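PDB 1LQT: NADPH-ferredoxin reductase FprA from Mycobacterium tuberculosis, which uses FAD to transfer electrons between NADPH and ferredoxin and may supply electrons to P450 systems. Local coordinates for residues G121-V129 against Q316-Y324. Sequence-based numbering, arbitrary orientation.
Sequences GSIAAVDFV and QLVVRSVGY. With ODP (4-oxo-nicotinamide-adenine dinucleotide phosphate), chain I.
Ser-122, Ile-123 and Ala-124 pair in parallel register with Val-318, Val-319 and Arg-320, setting strand 122-124 at the edge of the parallel Rossmann-type sheet that carries the 4-oxo NADP derivative. Four nearly straight backbone hydrogen bonds alternate along the pair: Gly-121 O accepts from Val-318 N, Ile-123 N gives to Val-318 O, Ile-123 O accepts from Arg-320 N, and Ala-125 N, at the start of helix 125-132, gives to Arg-320 O. This last one, 2.8 Å from Ala-125 N to Arg-320 O, reaches its acceptor from above the carbonyl plane; water 3 donates to the same oxygen and accepts from Val-126 N. On the other strand edge, Val-319 is hydrogen-bonded to Val-151 and Ile-153.

Arg-320 CG stands between the backbone N and carbonyl carbon (chi1 63°), and the chain then runs straight to NE, bringing one guanidinium face over Ala-124 CB, offset toward the rim. NH1 donates in plane to two waters: water 1 donates onward to Ser-122 OG and Ile-123 O, water 2 to Ser-122 O. NH2 forms a salt bridge with Asp-109, while Ser-122 OG is also hydrogen-bonded to Glu-117 O.

Beyond strand 317-320, segment 321-323 borders the 4-oxo NADP derivative, and Tyr-324 touches FAD. Val-126 CG2 makes a CH-pi contact over the Tyr-324 ring centre, 3.4 Å from the centroid. Water 4 joins the hydroxyl to the helix, donating to Val-126 O and lying 2.7 Å from Tyr-324 OH.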
loop_
_atom_site.group_PDB
_atom_site.type_symbol
_atom_site.label_atom_id
_atom_site.label_comp_id
_atom_site.label_asym_id
_atom_site.label_seq_id
_atom_site.Cartn_x
_atom_site.Cartn_y
_atom_site.Cartn_z
ATOM N N GLY A 121 2.093 -5.769 20.724
ATOM C CA GLY A 121 3.403 -5.243 20.374
ATOM C C GLY A 121 3.977 -5.832 19.098
ATOM O O GLY A 121 5.013 -5.379 18.660
ATOM N N SER A 122 3.353 -6.874 18.556
ATOM C CA SER A 122 3.747 -7.488 17.287
ATOM C C SER A 122 2.652 -7.202 16.270
ATOM O O SER A 122 1.542 -7.683 16.420
ATOM C CB SER A 122 3.913 -8.987 17.454
ATOM O OG SER A 122 4.095 -9.623 16.201
ATOM N N ILE A 123 2.972 -6.388 15.277
ATOM C CA ILE A 123 2.008 -5.910 14.298
ATOM C C ILE A 123 2.604 -5.965 12.913
ATOM O O ILE A 123 3.797 -6.157 12.762
ATOM C CB ILE A 123 1.527 -4.470 14.641
ATOM C CG1 ILE A 123 2.665 -3.461 14.550
ATOM C CG2 ILE A 123 0.874 -4.444 15.986
ATOM C CD1 ILE A 123 2.225 -2.033 14.834
ATOM N N ALA A 124 1.754 -5.789 11.909
ATOM C CA ALA A 124 2.204 -5.661 10.540
ATOM C C ALA A 124 2.410 -4.221 10.173
ATOM O O ALA A 124 1.777 -3.318 10.702
ATOM C CB ALA A 124 1.196 -6.278 9.568
ATOM N N ALA A 125 3.266 -3.995 9.203
ATOM C CA ALA A 125 3.395 -2.681 8.643
ATOM C C ALA A 125 2.074 -2.183 8.078
ATOM O O ALA A 125 1.772 -0.998 8.166
ATOM C CB ALA A 125 4.500 -2.611 7.597
ATOM N N VAL A 126 1.285 -3.079 7.482
ATOM C CA VAL A 126 -0.028 -2.646 7.000
ATOM C C VAL A 126 -0.770 -1.864 8.105
ATOM O O VAL A 126 -1.333 -0.801 7.873
ATOM C CB VAL A 126 -0.877 -3.847 6.559
ATOM C CG1 VAL A 126 -2.247 -3.386 6.107
ATOM C CG2 VAL A 126 -0.173 -4.590 5.427
ATOM N N ASP A 127 -0.811 -2.439 9.296
ATOM C CA ASP A 127 -1.550 -1.844 10.385
ATOM C C ASP A 127 -0.834 -0.609 10.950
ATOM O O ASP A 127 -1.499 0.332 11.343
ATOM C CB ASP A 127 -1.822 -2.839 11.501
ATOM C CG ASP A 127 -2.624 -4.018 11.051
ATOM O OD1 ASP A 127 -2.155 -4.792 10.160
ATOM O OD2 ASP A 127 -3.728 -4.272 11.572
ATOM N N PHE A 128 0.492 -0.608 11.026
ATOM C CA PHE A 128 1.215 0.540 11.525
ATOM C C PHE A 128 1.099 1.738 10.596
ATOM O O PHE A 128 0.822 2.849 11.038
ATOM C CB PHE A 128 2.681 0.161 11.773
ATOM C CG PHE A 128 3.465 1.265 12.420
ATOM C CD1 PHE A 128 3.169 1.691 13.683
ATOM C CD2 PHE A 128 4.527 1.850 11.763
ATOM C CE1 PHE A 128 3.892 2.720 14.278
ATOM C CE2 PHE A 128 5.232 2.866 12.372
ATOM C CZ PHE A 128 4.896 3.289 13.598
ATOM N N VAL A 129 1.318 1.502 9.314
ATOM C CA VAL A 129 1.171 2.500 8.282
ATOM C C VAL A 129 -0.252 3.034 8.240
ATOM O O VAL A 129 -0.494 4.244 8.171
ATOM C CB VAL A 129 1.569 1.939 6.910
ATOM C CG1 VAL A 129 1.260 2.944 5.802
ATOM C CG2 VAL A 129 3.049 1.532 6.873
ATOM N N GLN A 316 10.503 -4.134 22.227
ATOM C CA GLN A 316 9.156 -3.898 22.755
ATOM C C GLN A 316 8.119 -3.657 21.656
ATOM O O GLN A 316 6.938 -3.545 21.946
ATOM C CB GLN A 316 9.167 -2.764 23.768
ATOM C CG GLN A 316 10.144 -2.990 24.895
ATOM C CD GLN A 316 11.559 -2.641 24.496
ATOM O OE1 GLN A 316 11.767 -1.685 23.760
ATOM N NE2 GLN A 316 12.554 -3.393 25.031
ATOM N N LEU A 317 8.572 -3.613 20.409
ATOM C CA LEU A 317 7.714 -3.477 19.230
ATOM C C LEU A 317 8.361 -4.273 18.126
ATOM O O LEU A 317 9.555 -4.120 17.884
ATOM C CB LEU A 317 7.603 -2.021 18.798
ATOM C CG LEU A 317 6.788 -1.757 17.530
ATOM C CD1 LEU A 317 5.327 -2.070 17.719
ATOM C CD2 LEU A 317 7.001 -0.317 17.075
ATOM N N VAL A 318 7.583 -5.112 17.450
ATOM C CA VAL A 318 8.018 -5.822 16.258
ATOM C C VAL A 318 6.994 -5.483 15.174
ATOM O O VAL A 318 5.804 -5.739 15.343
ATOM C CB VAL A 318 8.089 -7.342 16.475
ATOM C CG1 VAL A 318 8.411 -8.040 15.155
ATOM C CG2 VAL A 318 9.137 -7.676 17.508
ATOM N N VAL A 319 7.471 -4.894 14.094
ATOM C CA VAL A 319 6.645 -4.600 12.939
ATOM C C VAL A 319 7.123 -5.479 11.794
ATOM O O VAL A 319 8.256 -5.385 11.353
ATOM C CB VAL A 319 6.738 -3.144 12.502
ATOM C CG1 VAL A 319 5.798 -2.880 11.326
ATOM C CG2 VAL A 319 6.417 -2.203 13.654
ATOM N N ARG A 320 6.254 -6.366 11.333
ATOM C CA ARG A 320 6.574 -7.194 10.176
ATOM C C ARG A 320 6.231 -6.417 8.910
ATOM O O ARG A 320 5.078 -6.069 8.684
ATOM C CB ARG A 320 5.899 -8.562 10.218
ATOM C CG ARG A 320 4.376 -8.548 10.179
ATOM C CD ARG A 320 3.778 -9.932 10.216
ATOM N NE ARG A 320 2.330 -9.885 10.254
ATOM C CZ ARG A 320 1.624 -9.743 11.356
ATOM N NH1 ARG A 320 2.173 -9.590 12.555
ATOM N NH2 ARG A 320 0.306 -9.751 11.275
ATOM N N SER A 321 7.240 -6.146 8.099
ATOM C CA SER A 321 7.064 -5.512 6.794
ATOM C C SER A 321 7.474 -6.507 5.731
ATOM O O SER A 321 8.440 -6.322 5.006
ATOM C CB SER A 321 7.825 -4.184 6.721
ATOM O OG SER A 321 7.440 -3.493 5.551
ATOM N N VAL A 322 6.714 -7.585 5.672
ATOM C CA VAL A 322 7.035 -8.700 4.800
ATOM C C VAL A 322 6.052 -8.823 3.661
ATOM O O VAL A 322 5.907 -9.887 3.060
ATOM C CB VAL A 322 7.300 -10.002 5.558
ATOM C CG1 VAL A 322 8.448 -9.810 6.513
ATOM C CG2 VAL A 322 6.066 -10.522 6.309
ATOM N N GLY A 323 5.395 -7.718 3.357
ATOM C CA GLY A 323 4.490 -7.606 2.228
ATOM C C GLY A 323 3.060 -7.408 2.636
ATOM O O GLY A 323 2.601 -7.895 3.663
ATOM N N TYR A 324 2.371 -6.647 1.803
ATOM C CA TYR A 324 0.914 -6.549 1.854
ATOM C C TYR A 324 0.344 -7.854 1.238
ATOM O O TYR A 324 1.076 -8.638 0.667
ATOM C CB TYR A 324 0.433 -5.303 1.110
ATOM C CG TYR A 324 0.573 -4.023 1.920
ATOM C CD1 TYR A 324 1.766 -3.626 2.528
ATOM C CD2 TYR A 324 -0.514 -3.180 2.056
ATOM C CE1 TYR A 324 1.834 -2.460 3.285
ATOM C CE2 TYR A 324 -0.451 -1.994 2.804
ATOM C CZ TYR A 324 0.709 -1.653 3.424
ATOM O OH TYR A 324 0.827 -0.516 4.180
HETATM O O1X ODP I . 13.787 -12.461 0.769
HETATM P P2B ODP I . 12.735 -11.576 0.175
HETATM O O2X ODP I . 13.219 -10.733 -0.988
HETATM O O3X ODP I . 11.456 -12.319 -0.173
HETATM O O2B ODP I . 12.398 -10.563 1.384
HETATM C C2B ODP I . 11.202 -9.790 1.427
HETATM C C3B ODP I . 11.375 -8.320 1.123
HETATM O O3B ODP I . 12.577 -7.837 1.703
HETATM C C1B ODP I . 10.696 -9.753 2.822
HETATM N N9A ODP I . 10.097 -10.959 3.338
HETATM C C8A ODP I . 9.023 -11.656 2.845
HETATM N N7A ODP I . 8.707 -12.682 3.614
HETATM C C5A ODP I . 9.598 -12.667 4.661
HETATM C C4A ODP I . 10.473 -11.593 4.479
HETATM N N3A ODP I . 11.478 -11.253 5.325
HETATM C C2A ODP I . 11.595 -12.068 6.388
HETATM N N1A ODP I . 10.781 -13.129 6.652
HETATM C C6A ODP I . 9.770 -13.439 5.786
HETATM N N6A ODP I . 8.960 -14.450 6.129
HETATM O O4B ODP I . 9.723 -8.725 2.786
HETATM C C4B ODP I . 10.195 -7.713 1.883
HETATM C C5B ODP I . 9.066 -7.288 0.991
HETATM O O5B ODP I . 9.505 -6.175 0.246
HETATM P PA ODP I . 8.618 -5.654 -0.974
HETATM O O1A ODP I . 9.354 -4.572 -1.624
HETATM O O2A ODP I . 8.150 -6.777 -1.811
HETATM O O3 ODP I . 7.305 -5.128 -0.233
HETATM P PN ODP I . 6.964 -3.753 0.569
HETATM O O1N ODP I . 8.137 -3.276 1.333
HETATM O O2N ODP I . 5.695 -4.068 1.258
HETATM O O5D ODP I . 6.733 -2.712 -0.592
HETATM C C5D ODP I . 5.619 -2.917 -1.500
HETATM C C4D ODP I . 5.876 -2.117 -2.759
HETATM O O4D ODP I . 5.665 -0.724 -2.560
HETATM C C1D ODP I . 6.829 -0.008 -2.977
HETATM C C2D ODP I . 7.921 -0.992 -2.921
HETATM O O2D ODP I . 9.102 -0.608 -3.528
HETATM C C3D ODP I . 7.295 -2.286 -3.286
HETATM O O3D ODP I . 7.296 -2.395 -4.694
HETATM N N1N ODP I . 6.952 1.247 -2.324
HETATM C C2N ODP I . 7.712 2.246 -2.974
HETATM C C3N ODP I . 8.179 3.280 -2.234
HETATM C C7N ODP I . 9.024 4.276 -3.041
HETATM N N7N ODP I . 9.510 5.282 -2.361
HETATM O O7N ODP I . 9.199 4.045 -4.258
HETATM C C4N ODP I . 7.989 3.408 -0.850
HETATM O O99 ODP I . 8.482 4.341 -0.146
HETATM C C5N ODP I . 7.216 2.342 -0.197
HETATM C C6N ODP I . 6.725 1.260 -0.960
HETATM O O HOH W 1 4.841 -8.854 13.576
HETATM O O HOH W 2 0.319 -9.613 14.727
HETATM O O HOH W 3 3.134 -5.306 6.219
HETATM O O HOH W 4 -1.608 0.142 5.265
#